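Local coordinates for protein 2-C-methyl-D-erythritol 4-phosphate cytidylyltransferase (Neisseria gonorrhoeae, PDB 1VGW) that probably catalyses the transfer of a cytidylyl group from CTP to 2-C-methyl-D-erythritol 4-phosphate, a step of isoprenoid biosynthesis, at residues B[42-47]-B[108-113]. Sequence-based numbering, arbitrary orientation.
Sequences GIFERH and LVHDAA
The contact lies where helix 36-45 covers the central sheet of this nucleotidyltransferase: F44 on the helix meets H110, just past the end of strand 106-109. The pair is a buried, offset edge-to-face aromatic stack. The F44 ring brings its edge to one face of the imidazole, with the planes at 66° and the centroids 5.4 Å apart. F44 CZ leads, 3.8 Å from H110 CG and 3.9 Å from H110 CB. F44 CE2 sits 3.9 Å from H110 CD2. The phenyl CG of F44 lies anti to its own carbonyl carbon (chi1 -65°), which carries the ring out from the helix to H110. No hydrogen bond joins the two segments. H110 NE2 is hydrogen-bonded to the backbone O of R114, which should limit rotation of the imidazole. L117, L122 and T53 also pack on F44, and P169 packs on H110. After H110 the chain runs into the loop where D111 forms salt bridges with R84 and R114 and touches K214, predicted to position the substrate MEP. A helix on a mixed sheet, with a loop at a strand's C-terminal end leading toward the predicted active site, is characteristic of the Rossmann-like GT-A fold.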
ATOM      1  N   GLY B  42      21.901   7.628  -6.070  1.00 36.63           N
ATOM      2  CA  GLY B  42      21.747   8.055  -7.428  1.00 35.04           C
ATOM      3  C   GLY B  42      20.614   9.035  -7.606  1.00 36.12           C
ATOM      4  O   GLY B  42      20.709   9.973  -8.421  1.00 36.97           O
ATOM      5  N   ILE B  43      19.526   8.851  -6.881  1.00 35.34           N
ATOM      6  CA  ILE B  43      18.377   9.758  -7.001  1.00 34.44           C
ATOM      7  C   ILE B  43      18.682  11.143  -6.456  1.00 34.60           C
ATOM      8  O   ILE B  43      18.248  12.139  -7.024  1.00 33.17           O
ATOM      9  CB  ILE B  43      17.165   9.141  -6.279  1.00 32.72           C
ATOM     10  CG1 ILE B  43      16.784   7.809  -7.004  1.00 34.24           C
ATOM     11  CG2 ILE B  43      15.976  10.072  -6.260  1.00 25.14           C
ATOM     12  CD1 ILE B  43      15.848   6.967  -6.086  1.00 37.32           C
ATOM     13  N   PHE B  44      19.407  11.272  -5.351  1.00 34.71           N
ATOM     14  CA  PHE B  44      19.724  12.555  -4.762  1.00 36.58           C
ATOM     15  C   PHE B  44      20.889  13.268  -5.441  1.00 39.23           C
ATOM     16  O   PHE B  44      20.810  14.477  -5.737  1.00 35.84           O
ATOM     17  CB  PHE B  44      20.026  12.392  -3.253  1.00 32.59           C
ATOM     18  CG  PHE B  44      18.813  11.933  -2.477  1.00 36.95           C
ATOM     19  CD1 PHE B  44      17.863  12.807  -2.016  1.00 33.51           C
ATOM     20  CD2 PHE B  44      18.633  10.569  -2.224  1.00 36.72           C
ATOM     21  CE1 PHE B  44      16.737  12.360  -1.351  1.00 36.80           C
ATOM     22  CE2 PHE B  44      17.529  10.121  -1.543  1.00 36.81           C
ATOM     23  CZ  PHE B  44      16.578  11.006  -1.086  1.00 38.48           C
ATOM     24  N   GLU B  45      21.977  12.534  -5.731  1.00 40.44           N
ATOM     25  CA  GLU B  45      23.130  13.098  -6.401  1.00 42.55           C
ATOM     26  C   GLU B  45      22.799  13.685  -7.756  1.00 42.76           C
ATOM     27  O   GLU B  45      23.426  14.698  -8.125  1.00 41.93           O
ATOM     28  CB  GLU B  45      24.297  12.131  -6.472  1.00 46.68           C
ATOM     29  CG  GLU B  45      24.856  11.858  -5.048  1.00 50.70           C
ATOM     30  CD  GLU B  45      25.924  12.894  -4.716  1.00 51.66           C
ATOM     31  OE1 GLU B  45      25.847  13.549  -3.658  1.00 47.23           O
ATOM     32  OE2 GLU B  45      26.859  13.038  -5.541  1.00 54.31           O
ATOM     33  N   ARG B  46      21.761  13.214  -8.438  1.00 42.12           N
ATOM     34  CA  ARG B  46      21.386  13.802  -9.714  1.00 43.64           C
ATOM     35  C   ARG B  46      20.323  14.873  -9.612  1.00 43.50           C
ATOM     36  O   ARG B  46      19.855  15.407 -10.641  1.00 44.87           O
ATOM     37  CB  ARG B  46      20.931  12.702 -10.689  1.00 46.47           C
ATOM     38  CG  ARG B  46      19.449  12.449 -10.752  1.00 51.13           C
ATOM     39  CD  ARG B  46      19.076  11.576 -11.974  1.00 55.62           C
ATOM     40  NE  ARG B  46      19.044  10.164 -11.586  1.00 58.85           N
ATOM     41  CZ  ARG B  46      20.081   9.427 -11.232  1.00 59.69           C
ATOM     42  NH1 ARG B  46      21.318   9.932 -11.209  1.00 64.36           N
ATOM     43  NH2 ARG B  46      19.908   8.171 -10.846  1.00 56.42           N
ATOM     44  N   HIS B  47      19.825  15.172  -8.430  1.00 42.24           N
ATOM     45  CA  HIS B  47      18.754  16.150  -8.261  1.00 40.40           C
ATOM     46  C   HIS B  47      19.317  17.525  -7.982  1.00 40.50           C
ATOM     47  O   HIS B  47      20.004  17.752  -6.975  1.00 38.88           O
ATOM     48  CB  HIS B  47      17.837  15.693  -7.112  1.00 41.61           C
ATOM     49  CG  HIS B  47      16.468  16.282  -7.237  1.00 39.69           C
ATOM     50  ND1 HIS B  47      15.418  15.566  -7.782  1.00 39.79           N
ATOM     51  CD2 HIS B  47      15.996  17.502  -6.929  1.00 39.06           C
ATOM     52  CE1 HIS B  47      14.341  16.340  -7.813  1.00 38.90           C
ATOM     53  NE2 HIS B  47      14.669  17.521  -7.297  1.00 41.74           N
ATOM     54  N   LEU B 108      16.562  16.206   4.818  1.00 25.18           N
ATOM     55  CA  LEU B 108      15.563  15.249   4.283  1.00 24.00           C
ATOM     56  C   LEU B 108      15.926  13.806   4.698  1.00 24.89           C
ATOM     57  O   LEU B 108      16.934  13.288   4.179  1.00 26.58           O
ATOM     58  CB  LEU B 108      15.493  15.331   2.771  1.00 16.73           C
ATOM     59  CG  LEU B 108      14.801  16.516   2.126  1.00 24.13           C
ATOM     60  CD1 LEU B 108      15.694  17.799   2.198  1.00 18.88           C
ATOM     61  CD2 LEU B 108      14.513  16.252   0.662  1.00 22.39           C
ATOM     62  N   VAL B 109      15.269  13.218   5.674  1.00 26.17           N
ATOM     63  CA  VAL B 109      15.561  11.882   6.205  1.00 26.70           C
ATOM     64  C   VAL B 109      14.898  10.783   5.367  1.00 27.37           C
ATOM     65  O   VAL B 109      13.692  10.682   5.274  1.00 27.65           O
ATOM     66  CB  VAL B 109      15.221  11.730   7.685  1.00 26.02           C
ATOM     67  CG1 VAL B 109      15.860  10.493   8.357  1.00 20.49           C
ATOM     68  CG2 VAL B 109      15.701  12.936   8.533  1.00 23.36           C
ATOM     69  N   HIS B 110      15.707   9.987   4.649  1.00 27.21           N
ATOM     70  CA  HIS B 110      15.156   8.974   3.740  1.00 28.80           C
ATOM     71  C   HIS B 110      15.592   7.539   4.047  1.00 26.49           C
ATOM     72  O   HIS B 110      16.759   7.341   4.341  1.00 26.00           O
ATOM     73  CB  HIS B 110      15.602   9.266   2.304  1.00 26.08           C
ATOM     74  CG  HIS B 110      14.871   8.497   1.256  1.00 25.67           C
ATOM     75  ND1 HIS B 110      13.529   8.652   1.012  1.00 29.90           N
ATOM     76  CD2 HIS B 110      15.302   7.560   0.373  1.00 25.15           C
ATOM     77  CE1 HIS B 110      13.151   7.832   0.015  1.00 29.44           C
ATOM     78  NE2 HIS B 110      14.225   7.176  -0.380  1.00 26.42           N
ATOM     79  N   ASP B 111      14.660   6.599   3.947  1.00 27.94           N
ATOM     80  CA  ASP B 111      14.997   5.152   4.178  1.00 27.39           C
ATOM     81  C   ASP B 111      15.973   4.611   3.113  1.00 26.01           C
ATOM     82  O   ASP B 111      15.761   4.839   1.923  1.00 23.39           O
ATOM     83  CB  ASP B 111      13.712   4.354   4.025  1.00 26.67           C
ATOM     84  CG  ASP B 111      12.732   4.451   5.163  1.00 25.61           C
ATOM     85  OD1 ASP B 111      11.514   4.468   4.864  1.00 31.13           O
ATOM     86  OD2 ASP B 111      13.128   4.517   6.329  1.00 24.04           O
ATOM     87  N   ALA B 112      17.020   3.922   3.482  1.00 27.43           N
ATOM     88  CA  ALA B 112      17.970   3.273   2.590  1.00 32.22           C
ATOM     89  C   ALA B 112      17.343   2.257   1.635  1.00 35.34           C
ATOM     90  O   ALA B 112      17.864   1.975   0.547  1.00 36.25           O
ATOM     91  CB  ALA B 112      18.995   2.475   3.439  1.00 36.42           C
ATOM     92  N   ALA B 113      16.194   1.674   1.961  1.00 35.79           N
ATOM     93  CA  ALA B 113      15.539   0.734   1.101  1.00 37.38           C
ATOM     94  C   ALA B 113      14.446   1.299   0.230  1.00 37.71           C
ATOM     95  O   ALA B 113      13.752   0.459  -0.386  1.00 37.79           O
ATOM     96  CB  ALA B 113      14.978  -0.442   1.915  1.00 39.04           C
TER